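Local coordinates for ThiJ/pfpI family protein (Bacillus anthracis, PDB 3EFE), which is of unknown function but belongs to the DJ-1/PfpI family, within the class I glutamine amidotransferase-like clan, and forms an assembly of two chains, at residues D[132-137]-D[148-153]; D[152-157]-D[166-171]; D[93-98]-D[115-120]; D[127-132]-D[142-147]; D[22-27]-D[174-179]. One frame throughout, in Å; residues are numbered along the deposited sequence.

Contact 5 opens first, on helix 18-30, and closes last, on helix 169-179, so the other four contacts nest inside its loop. Contact 3 comes next and closes the helix-strand-helix passage from helix 92-104 through strand 107-111 to helix 113-119. Contacts 4 and 1 then cross: their segments alternate along the chain, share N132, and tie together the loops on both sides of helix 134-140. Contact 2 starts on L152 and G153, where contact 1 ends, and closes past the hairpin of strands 155-158 and 161-164. Its second segment leads into helix 169-179, shared with contact 5; both of these contacts reach the second subunit.

Contact 1: residues D[132-137]-D[148-153]; sequences NNLEYT and KFYELG
L134 lays its CD1 methyl over one face of the Y150 ring, and this pair carries nearly all of the contact. The methyl stands 3.7 Å above the ring plane, offset toward the rim; from L134 CD1 to the ring centroid is 4.0 Å, at 22° from the ring normal, which qualifies as a CH-pi contact. The nearest ring atom is Y150 CD1, 3.7 Å from L134 CD1. Farther along the ring, Y150 CZ comes within 4.0 Å of L134 CB. The two side chains therefore lie antiparallel, alongside one another, the leucine tip near the root of the tyrosine and the phenol end near the leucine backbone. With CG opposite the backbone N (chi1 -170°), Y150 reaches straight across to the start of helix 134-140. Its OH lies 3.3 Å from L134 N, but the angle is too poor for a hydrogen bond; the hydroxyl is instead hydrogen-bonded to S131 OG. The helix start is fixed from within its own segment: N133 OD1 accepts from Y136 N at 2.8 Å with an N-H...O angle of 148°, a standard N-cap bond. Outside the pair, N132 OD1 bonds to S165 OG and G166 N. The geometry is that of an asparagine-capped helix N terminus, its first turn covered by an aromatic ring from the loop that follows the helix.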
# COMPACT_ATOMS: atom_id res chain seq x y z
N ASN D 132 4.27 -17.13 -3.12
CA ASN D 132 2.84 -17.28 -3.12
C ASN D 132 2.39 -18.71 -3.00
O ASN D 132 1.47 -19.00 -2.28
CB ASN D 132 2.24 -16.58 -4.36
CG ASN D 132 2.33 -15.06 -4.25
OD1 ASN D 132 2.16 -14.51 -3.15
ND2 ASN D 132 2.55 -14.37 -5.39
N ASN D 133 3.03 -19.60 -3.74
CA ASN D 133 2.62 -21.01 -3.80
C ASN D 133 3.79 -21.84 -4.34
O ASN D 133 4.33 -21.54 -5.43
CB ASN D 133 1.42 -21.15 -4.76
CG ASN D 133 0.96 -22.59 -4.92
OD1 ASN D 133 1.25 -23.24 -5.93
ND2 ASN D 133 0.25 -23.11 -3.88
N LEU D 134 4.19 -22.85 -3.58
CA LEU D 134 5.24 -23.75 -3.99
C LEU D 134 5.03 -24.40 -5.38
O LEU D 134 5.92 -24.32 -6.26
CB LEU D 134 5.31 -24.87 -2.98
CG LEU D 134 6.40 -25.92 -3.18
CD1 LEU D 134 7.80 -25.25 -3.36
CD2 LEU D 134 6.31 -26.75 -1.95
N GLU D 135 3.83 -24.96 -5.60
CA GLU D 135 3.55 -25.66 -6.88
C GLU D 135 3.63 -24.76 -8.07
O GLU D 135 4.19 -25.15 -9.09
CB GLU D 135 2.28 -26.49 -6.81
CG GLU D 135 2.42 -27.56 -5.67
CD GLU D 135 3.62 -28.54 -5.93
OE1 GLU D 135 4.17 -29.10 -4.93
OE2 GLU D 135 4.03 -28.77 -7.13
N TYR D 136 3.15 -23.53 -7.92
CA TYR D 136 3.21 -22.61 -9.01
C TYR D 136 4.67 -22.19 -9.21
O TYR D 136 5.10 -22.06 -10.32
CB TYR D 136 2.26 -21.43 -8.74
CG TYR D 136 2.19 -20.45 -9.89
CD1 TYR D 136 1.57 -20.78 -11.09
CD2 TYR D 136 2.77 -19.17 -9.78
CE1 TYR D 136 1.52 -19.86 -12.18
CE2 TYR D 136 2.75 -18.26 -10.83
CZ TYR D 136 2.10 -18.59 -12.02
OH TYR D 136 2.10 -17.68 -13.06
N THR D 137 5.43 -22.01 -8.13
CA THR D 137 6.80 -21.56 -8.27
C THR D 137 7.59 -22.65 -9.01
O THR D 137 8.37 -22.32 -9.87
CB THR D 137 7.50 -21.27 -6.86
OG1 THR D 137 6.81 -20.22 -6.16
CG2 THR D 137 8.99 -20.93 -6.99
N LYS D 148 13.37 -27.80 -0.75
CA LYS D 148 13.68 -28.29 0.59
C LYS D 148 13.62 -27.13 1.62
O LYS D 148 13.11 -27.30 2.75
CB LYS D 148 15.08 -28.99 0.52
CG LYS D 148 15.70 -29.46 1.79
CD LYS D 148 15.17 -30.82 2.19
CE LYS D 148 15.74 -31.24 3.59
NZ LYS D 148 17.13 -31.83 3.58
N PHE D 149 14.13 -25.96 1.18
CA PHE D 149 14.26 -24.70 1.91
C PHE D 149 13.02 -23.82 2.04
O PHE D 149 12.99 -22.86 2.84
CB PHE D 149 15.38 -23.87 1.28
CG PHE D 149 16.72 -24.48 1.49
CD1 PHE D 149 17.45 -24.20 2.66
CD2 PHE D 149 17.24 -25.43 0.58
CE1 PHE D 149 18.69 -24.82 2.90
CE2 PHE D 149 18.47 -26.05 0.81
CZ PHE D 149 19.20 -25.73 1.97
N TYR D 150 11.99 -24.19 1.29
CA TYR D 150 10.74 -23.55 1.25
C TYR D 150 9.89 -23.75 2.49
O TYR D 150 9.64 -24.87 2.88
CB TYR D 150 9.94 -24.05 0.01
CG TYR D 150 8.67 -23.26 -0.27
CD1 TYR D 150 8.65 -22.29 -1.26
CD2 TYR D 150 7.49 -23.47 0.47
CE1 TYR D 150 7.51 -21.53 -1.52
CE2 TYR D 150 6.37 -22.74 0.24
CZ TYR D 150 6.38 -21.76 -0.77
OH TYR D 150 5.27 -21.02 -1.02
N GLU D 151 9.36 -22.64 3.00
CA GLU D 151 8.47 -22.59 4.16
C GLU D 151 7.14 -21.95 3.84
O GLU D 151 6.99 -21.34 2.81
CB GLU D 151 9.14 -21.79 5.28
CG GLU D 151 10.23 -22.50 5.93
CD GLU D 151 11.01 -21.60 6.85
OE1 GLU D 151 10.39 -20.66 7.44
OE2 GLU D 151 12.24 -21.82 6.98
N LEU D 152 6.18 -22.06 4.75
CA LEU D 152 4.79 -21.57 4.53
C LEU D 152 4.68 -20.08 4.76
O LEU D 152 3.83 -19.44 4.18
CB LEU D 152 3.76 -22.29 5.45
CG LEU D 152 2.84 -23.36 4.82
CD1 LEU D 152 3.55 -24.34 3.82
CD2 LEU D 152 2.09 -24.13 5.94
N GLY D 153 5.54 -19.53 5.62
CA GLY D 153 5.62 -18.10 5.75
C GLY D 153 4.37 -17.66 6.42
O GLY D 153 4.01 -18.24 7.42

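Contact 2: residues D[152-157]-D[166-171]; sequences LGPAVS and GIAPLE
P154 and A155 face A168 and E171 across the junction between a strand and a helix, and E171 lines the side of the seam next to A155 and P154 CG. Its CB lies 3.7 Å from A155 CB. The chain then turns, with CG opposite the carbonyl carbon (chi1 -77°), and E171 CG passes 4.1 Å from P154 CG, the two side chains crossing at a slant. A bend at chi2 (76°) turns the carboxylate back along its own segment, with E171 OE1 3.7 Å from A168 CB. OE2 goes on to helix 185-197, where it has a hydrogen bond with Y192 OH and a salt bridge with K196 NZ. The backbone of the same residue contributes too, since A155 CB also rests 3.7 Å from E171 O. Tightest of all is the pair P154 CB and A168 CB at 3.4 Å, closer than usual van der Waals contact, with P154 CG just behind at 3.6 Å from A168 CB. A cis peptide bond precedes P154, and the proline CB points toward A168, which occupies the N-cap position of helix 169-179. H198 of the second subunit packs on I167, A168 and E171, so this seam borders the interface between the chains. Topologically, the contact joins the two ends of a beta hairpin-to-helix unit: strand 155-158, the antiparallel outer strand of the mixed sheet, meets the N terminus of the helix that follows its hairpin partner, strand 161-164.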
# COMPACT_ATOMS: atom_id res chain seq x y z
N LEU D 152 6.18 -22.06 4.75
CA LEU D 152 4.79 -21.57 4.53
C LEU D 152 4.68 -20.08 4.76
O LEU D 152 3.83 -19.44 4.18
CB LEU D 152 3.76 -22.29 5.45
CG LEU D 152 2.84 -23.36 4.82
CD1 LEU D 152 3.55 -24.34 3.82
CD2 LEU D 152 2.09 -24.13 5.94
N GLY D 153 5.54 -19.53 5.62
CA GLY D 153 5.62 -18.10 5.75
C GLY D 153 4.37 -17.66 6.42
O GLY D 153 4.01 -18.24 7.42
N PRO D 154 3.68 -16.64 5.89
CA PRO D 154 3.76 -15.94 4.61
C PRO D 154 4.94 -14.94 4.43
O PRO D 154 5.00 -14.30 3.41
CB PRO D 154 2.43 -15.14 4.61
CG PRO D 154 2.35 -14.69 6.11
CD PRO D 154 2.67 -16.02 6.79
N ALA D 155 5.78 -14.76 5.44
CA ALA D 155 7.05 -14.03 5.37
C ALA D 155 8.13 -14.84 6.11
O ALA D 155 7.88 -15.42 7.20
CB ALA D 155 6.92 -12.54 5.97
N VAL D 156 9.31 -14.87 5.52
CA VAL D 156 10.43 -15.69 5.98
C VAL D 156 11.69 -14.82 5.85
O VAL D 156 11.89 -14.10 4.84
CB VAL D 156 10.64 -16.99 5.06
CG1 VAL D 156 11.99 -17.70 5.32
CG2 VAL D 156 9.42 -17.99 5.08
N SER D 157 12.56 -14.94 6.85
CA SER D 157 13.83 -14.18 6.91
C SER D 157 15.01 -15.12 7.12
O SER D 157 14.96 -15.93 7.99
CB SER D 157 13.80 -13.13 8.03
OG SER D 157 14.88 -12.22 7.85
N GLY D 166 2.50 -12.14 -1.54
CA GLY D 166 1.82 -10.92 -1.90
C GLY D 166 0.65 -10.56 -1.02
O GLY D 166 0.35 -9.34 -0.82
N ILE D 167 0.05 -11.57 -0.39
CA ILE D 167 -1.04 -11.27 0.53
C ILE D 167 -0.57 -10.84 1.92
O ILE D 167 -1.39 -10.50 2.76
CB ILE D 167 -2.09 -12.40 0.65
CG1 ILE D 167 -1.49 -13.65 1.32
CG2 ILE D 167 -2.67 -12.73 -0.77
CD1 ILE D 167 -2.28 -14.88 1.01
N ALA D 168 0.73 -10.82 2.16
CA ALA D 168 1.29 -10.59 3.49
C ALA D 168 2.24 -9.36 3.51
O ALA D 168 3.39 -9.47 3.96
CB ALA D 168 2.05 -11.87 3.94
N PRO D 169 1.74 -8.17 3.08
CA PRO D 169 2.62 -6.98 3.15
C PRO D 169 3.04 -6.46 4.55
O PRO D 169 4.13 -5.86 4.68
CB PRO D 169 1.84 -5.92 2.38
CG PRO D 169 0.46 -6.42 2.24
CD PRO D 169 0.42 -7.86 2.51
N LEU D 170 2.21 -6.66 5.57
CA LEU D 170 2.54 -6.22 6.96
C LEU D 170 3.60 -7.08 7.52
O LEU D 170 4.51 -6.57 8.22
CB LEU D 170 1.36 -6.43 7.90
CG LEU D 170 0.53 -5.32 8.53
CD1 LEU D 170 -0.37 -5.89 9.70
CD2 LEU D 170 1.43 -4.16 9.00
N GLU D 171 3.44 -8.40 7.33
CA GLU D 171 4.43 -9.38 7.74
C GLU D 171 5.78 -9.15 7.01
O GLU D 171 6.85 -9.25 7.63
CB GLU D 171 3.95 -10.84 7.45
CG GLU D 171 2.97 -11.34 8.41
CD GLU D 171 1.57 -10.77 8.19
OE1 GLU D 171 1.23 -10.18 7.08
OE2 GLU D 171 0.81 -10.94 9.18

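Contact 3: residues D[93-98]-D[115-120]; sequences PILERI and TDALAN
L95 and A117 make the closest approach between the two segments, the alanine methyl acting as a bump held in the fork of the leucine. A117 CB lies 3.5 Å from L95 CD1 and 3.9 Å from L95 CD2, so both branches embrace it. A second bump comes from L118. Its first bond does not aim at helix 92-104, but its end comes nearer, and its CD1 methyl enters the hollow between L95 and I98, which stand one turn apart: L118 CD1 is 4.0 Å from L95 CD1 and 4.2 Å from I98 CG2. L118 crosses I98 at about a right angle, whereas it meets L95 at a slant. Both leucines sit off the staggered chi1 positions (-93° in L118), so the fork and the hollow, which rest on these branches, carry the same uncertainty. The helix axes approach to 10.9 Å and cross at -67°, a steep angle that confines the touch to these four residues and a buried area of only 150 Å². Behind them, I98 and L118 both rest on L80 of strand 77-80, which places the two helices over the same part of the central sheet; W86 packs on A117. Each of the four contact residues is buried and every touching atom is carbon. Between these segments shape and burial of carbon do the work, and no polar bond between them is seen.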
# COMPACT_ATOMS: atom_id res chain seq x y z
N PRO D 93 18.85 -7.42 -16.23
CA PRO D 93 20.00 -6.76 -15.64
C PRO D 93 19.92 -6.62 -14.09
O PRO D 93 20.88 -6.98 -13.41
CB PRO D 93 20.02 -5.41 -16.36
CG PRO D 93 19.19 -5.58 -17.54
CD PRO D 93 18.15 -6.56 -17.18
N ILE D 94 18.79 -6.17 -13.52
CA ILE D 94 18.70 -6.11 -12.05
C ILE D 94 18.81 -7.48 -11.44
O ILE D 94 19.38 -7.65 -10.36
CB ILE D 94 17.45 -5.34 -11.46
CG1 ILE D 94 17.83 -4.80 -10.05
CG2 ILE D 94 16.15 -6.19 -11.53
CD1 ILE D 94 16.81 -4.10 -9.28
N LEU D 95 18.33 -8.49 -12.13
CA LEU D 95 18.29 -9.83 -11.57
C LEU D 95 19.71 -10.39 -11.52
O LEU D 95 20.03 -11.21 -10.64
CB LEU D 95 17.31 -10.66 -12.39
CG LEU D 95 16.07 -11.40 -11.83
CD1 LEU D 95 15.50 -10.96 -10.52
CD2 LEU D 95 15.01 -11.42 -12.92
N GLU D 96 20.60 -9.88 -12.38
CA GLU D 96 22.00 -10.32 -12.38
C GLU D 96 22.72 -9.68 -11.23
O GLU D 96 23.41 -10.37 -10.46
CB GLU D 96 22.66 -10.06 -13.74
CG GLU D 96 21.99 -11.01 -14.85
CD GLU D 96 22.49 -10.84 -16.34
OE1 GLU D 96 23.25 -9.85 -16.66
OE2 GLU D 96 22.06 -11.67 -17.19
N ARG D 97 22.47 -8.38 -11.09
CA ARG D 97 23.02 -7.50 -10.05
C ARG D 97 22.61 -7.93 -8.69
O ARG D 97 23.29 -7.62 -7.77
CB ARG D 97 22.48 -6.07 -10.20
CG ARG D 97 22.76 -5.36 -11.53
CD ARG D 97 24.05 -4.56 -11.57
NE ARG D 97 24.34 -3.93 -10.29
CZ ARG D 97 24.12 -2.66 -9.93
NH1 ARG D 97 23.65 -1.74 -10.77
NH2 ARG D 97 24.43 -2.29 -8.70
N ILE D 98 21.46 -8.58 -8.58
CA ILE D 98 20.92 -9.01 -7.29
C ILE D 98 21.80 -10.12 -6.77
O ILE D 98 21.96 -10.29 -5.53
CB ILE D 98 19.41 -9.50 -7.40
CG1 ILE D 98 18.44 -8.31 -7.43
CG2 ILE D 98 19.02 -10.41 -6.22
CD1 ILE D 98 17.15 -8.50 -8.33
N THR D 115 9.80 -12.90 -5.82
CA THR D 115 10.20 -14.19 -5.24
C THR D 115 10.46 -15.32 -6.26
O THR D 115 11.49 -16.01 -6.21
CB THR D 115 9.04 -14.54 -4.31
OG1 THR D 115 9.34 -14.12 -2.98
CG2 THR D 115 8.66 -15.81 -4.39
N ASP D 116 9.54 -15.45 -7.22
CA ASP D 116 9.73 -16.26 -8.40
C ASP D 116 10.85 -15.76 -9.35
O ASP D 116 11.59 -16.60 -9.88
CB ASP D 116 8.40 -16.44 -9.13
CG ASP D 116 7.44 -17.35 -8.36
OD1 ASP D 116 7.95 -18.01 -7.42
OD2 ASP D 116 6.23 -17.45 -8.68
N ALA D 117 11.05 -14.45 -9.51
CA ALA D 117 12.25 -14.00 -10.29
C ALA D 117 13.56 -14.57 -9.72
O ALA D 117 14.43 -15.09 -10.46
CB ALA D 117 12.34 -12.53 -10.34
N LEU D 118 13.67 -14.51 -8.40
CA LEU D 118 14.81 -14.95 -7.66
C LEU D 118 14.93 -16.46 -7.66
O LEU D 118 16.02 -17.00 -7.79
CB LEU D 118 14.71 -14.48 -6.19
CG LEU D 118 15.35 -13.16 -5.73
CD1 LEU D 118 15.21 -12.05 -6.71
CD2 LEU D 118 14.75 -12.75 -4.43
N ALA D 119 13.83 -17.14 -7.38
CA ALA D 119 13.78 -18.60 -7.48
C ALA D 119 14.32 -19.10 -8.83
O ALA D 119 15.14 -20.02 -8.89
CB ALA D 119 12.36 -19.09 -7.25
N ASN D 120 13.91 -18.47 -9.92
CA ASN D 120 14.46 -18.88 -11.21
C ASN D 120 15.91 -18.51 -11.55
O ASN D 120 16.40 -18.89 -12.61
CB ASN D 120 13.58 -18.39 -12.35
CG ASN D 120 13.66 -19.34 -13.60
OD1 ASN D 120 13.73 -18.88 -14.74
ND2 ASN D 120 13.61 -20.65 -13.36

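Contact 4: residues D[127-132]-D[142-147]; sequences RKHTSN and PNYKGE
H129 sits in an extended run of backbone, and it faces the turning loop that holds Y144 and G146. Around H129, T130 and S131 the chain is nearly fully stretched, and H129 shares backbone hydrogen bonds with F149 and E151. On the other side, the backbone bends after Y144 and brings G146 N over the tyrosine ring, 3.5 Å above its plane near the rim. A bond between the segments runs from H129 NE2 to G146 O, 3.2 Å long with an N-H...O angle of 150°. The donor approaches from well above the carbonyl plane, 48° out of it, and so does not lie on a lone pair. The first torsion of H129 (chi1 59°) places CG between backbone N and carbonyl carbon, which directs the imidazole across the gap; lacking a side chain, G146 lets that ring edge come up to its carbonyl. Y144 arrives from the opposite direction. The two rings meet rim to rim, centroids of H129 and Y144 5.6 Å apart and planes nearly perpendicular, so neither covers the face of the other. H129 CE1 lies 3.6 Å from Y144 CE1, while the still shorter approach of the tyrosine hydroxyl to H129 CE1 is a doubtful feature of the model. Y150 also meets the H129 ring, and Y144 reaches L134, T137 and A119. Such a histidine-to-carbonyl bond, between the buried H129 and the loop that carries Y144, clasps the loops before and after helix 134-140 in the excursion of the DJ-1/PfpI chain between strands 107-111 and 155-158.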
# COMPACT_ATOMS: atom_id res chain seq x y z
N ARG D 127 18.65 -20.94 0.42
CA ARG D 127 18.17 -20.04 1.49
C ARG D 127 16.73 -20.38 1.89
O ARG D 127 15.95 -20.78 1.03
CB ARG D 127 18.26 -18.60 1.00
CG ARG D 127 19.61 -18.22 0.56
CD ARG D 127 19.59 -16.88 -0.09
NE ARG D 127 20.75 -16.10 0.31
CZ ARG D 127 21.76 -15.78 -0.51
NH1 ARG D 127 22.79 -15.09 0.02
NH2 ARG D 127 21.74 -16.12 -1.83
N LYS D 128 16.38 -20.23 3.17
CA LYS D 128 14.98 -20.37 3.58
C LYS D 128 14.18 -19.27 2.86
O LYS D 128 14.64 -18.14 2.67
CB LYS D 128 14.77 -20.22 5.09
CG LYS D 128 15.60 -21.16 6.03
CD LYS D 128 16.18 -20.48 7.37
CE LYS D 128 15.32 -19.36 8.08
NZ LYS D 128 13.90 -19.76 8.46
N HIS D 129 12.99 -19.61 2.42
CA HIS D 129 12.19 -18.68 1.65
C HIS D 129 10.76 -19.16 1.59
O HIS D 129 10.45 -20.32 1.87
CB HIS D 129 12.73 -18.56 0.26
CG HIS D 129 12.75 -19.85 -0.49
ND1 HIS D 129 11.70 -20.27 -1.29
CD2 HIS D 129 13.67 -20.84 -0.52
CE1 HIS D 129 12.00 -21.45 -1.79
NE2 HIS D 129 13.19 -21.82 -1.34
N THR D 130 9.89 -18.22 1.25
CA THR D 130 8.54 -18.54 0.87
C THR D 130 8.19 -17.88 -0.50
O THR D 130 9.03 -17.27 -1.16
CB THR D 130 7.60 -18.19 2.01
OG1 THR D 130 6.38 -18.90 1.84
CG2 THR D 130 7.35 -16.67 2.15
N SER D 131 6.98 -18.09 -0.96
CA SER D 131 6.47 -17.52 -2.22
C SER D 131 4.98 -17.59 -2.11
O SER D 131 4.47 -18.03 -1.12
CB SER D 131 6.99 -18.23 -3.47
OG SER D 131 6.44 -19.53 -3.66
N ASN D 132 4.27 -17.13 -3.12
CA ASN D 132 2.84 -17.28 -3.12
C ASN D 132 2.39 -18.71 -3.00
O ASN D 132 1.47 -19.00 -2.28
CB ASN D 132 2.24 -16.58 -4.36
CG ASN D 132 2.33 -15.06 -4.25
OD1 ASN D 132 2.16 -14.51 -3.15
ND2 ASN D 132 2.55 -14.37 -5.39
N PRO D 142 11.89 -23.30 -13.91
CA PRO D 142 12.73 -24.44 -14.31
C PRO D 142 14.07 -24.62 -13.53
O PRO D 142 14.42 -25.76 -13.19
CB PRO D 142 13.07 -24.17 -15.79
CG PRO D 142 12.40 -22.89 -16.17
CD PRO D 142 11.41 -22.55 -15.08
N ASN D 143 14.81 -23.52 -13.32
CA ASN D 143 16.12 -23.59 -12.65
C ASN D 143 16.07 -23.42 -11.11
O ASN D 143 17.09 -23.11 -10.48
CB ASN D 143 17.30 -22.79 -13.33
CG ASN D 143 16.86 -21.65 -14.28
OD1 ASN D 143 15.82 -21.00 -14.08
ND2 ASN D 143 17.71 -21.34 -15.28
N TYR D 144 14.88 -23.69 -10.52
CA TYR D 144 14.65 -23.62 -9.08
C TYR D 144 14.88 -24.97 -8.45
O TYR D 144 14.28 -25.94 -8.84
CB TYR D 144 13.22 -23.12 -8.79
CG TYR D 144 12.75 -23.25 -7.37
CD1 TYR D 144 13.32 -22.52 -6.35
CD2 TYR D 144 11.68 -24.06 -7.06
CE1 TYR D 144 12.86 -22.67 -5.03
CE2 TYR D 144 11.22 -24.19 -5.71
CZ TYR D 144 11.79 -23.48 -4.74
OH TYR D 144 11.29 -23.61 -3.45
N LYS D 145 15.76 -25.04 -7.47
CA LYS D 145 16.08 -26.31 -6.80
C LYS D 145 16.01 -26.21 -5.26
O LYS D 145 16.65 -27.00 -4.51
CB LYS D 145 17.47 -26.80 -7.25
CG LYS D 145 17.68 -27.02 -8.76
CD LYS D 145 19.19 -27.07 -9.11
CE LYS D 145 19.50 -26.88 -10.62
NZ LYS D 145 18.44 -27.46 -11.53
N GLY D 146 15.19 -25.26 -4.79
CA GLY D 146 15.16 -24.88 -3.38
C GLY D 146 13.98 -25.44 -2.66
O GLY D 146 13.71 -25.01 -1.59
N GLU D 147 13.28 -26.40 -3.20
CA GLU D 147 12.06 -26.89 -2.55
C GLU D 147 12.19 -27.30 -1.10
O GLU D 147 11.24 -27.23 -0.32
CB GLU D 147 11.48 -28.07 -3.31
CG GLU D 147 10.06 -28.37 -2.82
CD GLU D 147 9.36 -29.56 -3.46
OE1 GLU D 147 8.57 -30.18 -2.70
OE2 GLU D 147 9.58 -29.82 -4.68

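Contact 5: residues D[22-27]-D[174-179]; sequences GYLIAE and MEVLKK
L24 spreads its two methyls over V176 and the tip of L177. L24 CD1 touches L177 CD1 at 3.6 Å and V176 CB at 3.7 Å, while L24 CD2 lies 3.7 Å from V176 CG2. One leucine thus straddles the valine beta-branch, and the two side chains cross at about a right angle. Toward L177 the relation differs: the two leucines run alongside in opposing senses, each reaching toward the other's helix. An extended first torsion (chi1 -174°) carries the methyls of L24 outward to do this, although its first bond does not aim at the partner helix. E27 adds a looser touch one turn on, E27 CB being 4.5 Å from L177 CD2. Its carboxylate leads away and forms a salt bridge with R32. The short helix segments approach to 10.0 Å between axes, and their N-to-C directions differ by 34°, so they run side by side in roughly the same sense. L24 also packs on I79 and V176 on L77, both from strand 77-80, which puts the two helices against the same strand of the central sheet. Along the same helix, Y23 meets W19 of the second subunit ring to ring. Between the two segments the touching atoms are aliphatic carbons of buried residues and the E27 carboxylate is turned aside, which implies cohesion by hydrophobic burial and close fit, without a polar link between the segments.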
# COMPACT_ATOMS: atom_id res chain seq x y z
N GLY D 22 3.76 -0.61 0.38
CA GLY D 22 3.29 0.65 0.95
C GLY D 22 3.60 0.93 2.42
O GLY D 22 4.02 2.01 2.76
N TYR D 23 3.31 -0.04 3.27
CA TYR D 23 3.71 -0.08 4.67
C TYR D 23 5.22 0.08 4.85
O TYR D 23 5.70 0.93 5.64
CB TYR D 23 3.32 -1.42 5.27
CG TYR D 23 1.80 -1.72 5.50
CD1 TYR D 23 1.05 -0.95 6.36
CD2 TYR D 23 1.18 -2.83 4.90
CE1 TYR D 23 -0.24 -1.23 6.61
CE2 TYR D 23 -0.17 -3.11 5.12
CZ TYR D 23 -0.86 -2.31 5.99
OH TYR D 23 -2.18 -2.54 6.27
N LEU D 24 5.98 -0.74 4.14
CA LEU D 24 7.42 -0.73 4.34
C LEU D 24 8.04 0.61 3.99
O LEU D 24 8.73 1.20 4.79
CB LEU D 24 8.08 -1.87 3.54
CG LEU D 24 9.58 -2.11 3.74
CD1 LEU D 24 9.99 -2.16 5.31
CD2 LEU D 24 10.00 -3.35 2.99
N ILE D 25 7.78 1.09 2.79
CA ILE D 25 8.41 2.31 2.33
C ILE D 25 8.02 3.61 3.11
O ILE D 25 8.82 4.53 3.29
CB ILE D 25 8.32 2.45 0.76
CG1 ILE D 25 6.89 2.67 0.28
CG2 ILE D 25 9.08 1.35 0.13
CD1 ILE D 25 6.80 3.43 -1.05
N ALA D 26 6.76 3.65 3.57
CA ALA D 26 6.23 4.76 4.33
C ALA D 26 6.88 4.82 5.69
O ALA D 26 7.19 5.88 6.24
CB ALA D 26 4.70 4.59 4.42
N GLU D 27 7.12 3.70 6.30
CA GLU D 27 7.70 3.70 7.65
C GLU D 27 9.21 4.06 7.62
O GLU D 27 9.73 4.74 8.51
CB GLU D 27 7.51 2.32 8.30
CG GLU D 27 6.09 1.99 8.67
CD GLU D 27 5.42 3.02 9.56
OE1 GLU D 27 6.09 3.95 10.06
OE2 GLU D 27 4.20 2.89 9.79
N MET D 174 7.28 -6.01 8.48
CA MET D 174 7.74 -6.34 9.79
C MET D 174 9.07 -7.04 9.78
O MET D 174 9.93 -6.72 10.57
CB MET D 174 6.69 -7.19 10.52
CG MET D 174 6.92 -7.27 12.06
SD MET D 174 7.30 -8.92 12.57
CE MET D 174 8.82 -9.28 11.78
N GLU D 175 9.24 -8.02 8.91
CA GLU D 175 10.49 -8.76 8.80
C GLU D 175 11.60 -7.89 8.26
O GLU D 175 12.71 -8.01 8.73
CB GLU D 175 10.33 -10.03 7.87
CG GLU D 175 9.39 -11.17 8.38
CD GLU D 175 9.89 -11.84 9.65
OE1 GLU D 175 11.05 -11.55 10.06
OE2 GLU D 175 9.11 -12.61 10.27
N VAL D 176 11.34 -7.04 7.27
CA VAL D 176 12.40 -6.14 6.76
C VAL D 176 12.82 -5.20 7.85
O VAL D 176 14.02 -5.01 8.09
CB VAL D 176 11.98 -5.33 5.51
CG1 VAL D 176 13.09 -4.36 5.08
CG2 VAL D 176 11.68 -6.26 4.42
N LEU D 177 11.83 -4.66 8.55
CA LEU D 177 12.04 -3.62 9.56
C LEU D 177 12.93 -4.14 10.68
O LEU D 177 13.82 -3.45 11.14
CB LEU D 177 10.69 -3.13 10.10
CG LEU D 177 10.06 -1.78 9.65
CD1 LEU D 177 10.78 -0.96 8.57
CD2 LEU D 177 8.59 -1.91 9.36
N LYS D 178 12.65 -5.38 11.09
CA LYS D 178 13.38 -6.12 12.06
C LYS D 178 14.77 -6.47 11.57
O LYS D 178 15.69 -6.27 12.28
CB LYS D 178 12.63 -7.40 12.35
CG LYS D 178 13.14 -8.23 13.50
CD LYS D 178 12.01 -9.25 13.73
CE LYS D 178 12.27 -10.22 14.84
NZ LYS D 178 13.36 -11.23 14.43
N LYS D 179 14.93 -6.96 10.36
CA LYS D 179 16.27 -7.28 9.85
C LYS D 179 17.17 -6.06 9.94
O LYS D 179 18.25 -6.19 10.41
CB LYS D 179 16.22 -7.83 8.39
CG LYS D 179 17.56 -8.27 7.73
CD LYS D 179 18.20 -9.51 8.40
CE LYS D 179 19.82 -9.42 8.56
NZ LYS D 179 20.56 -10.62 9.33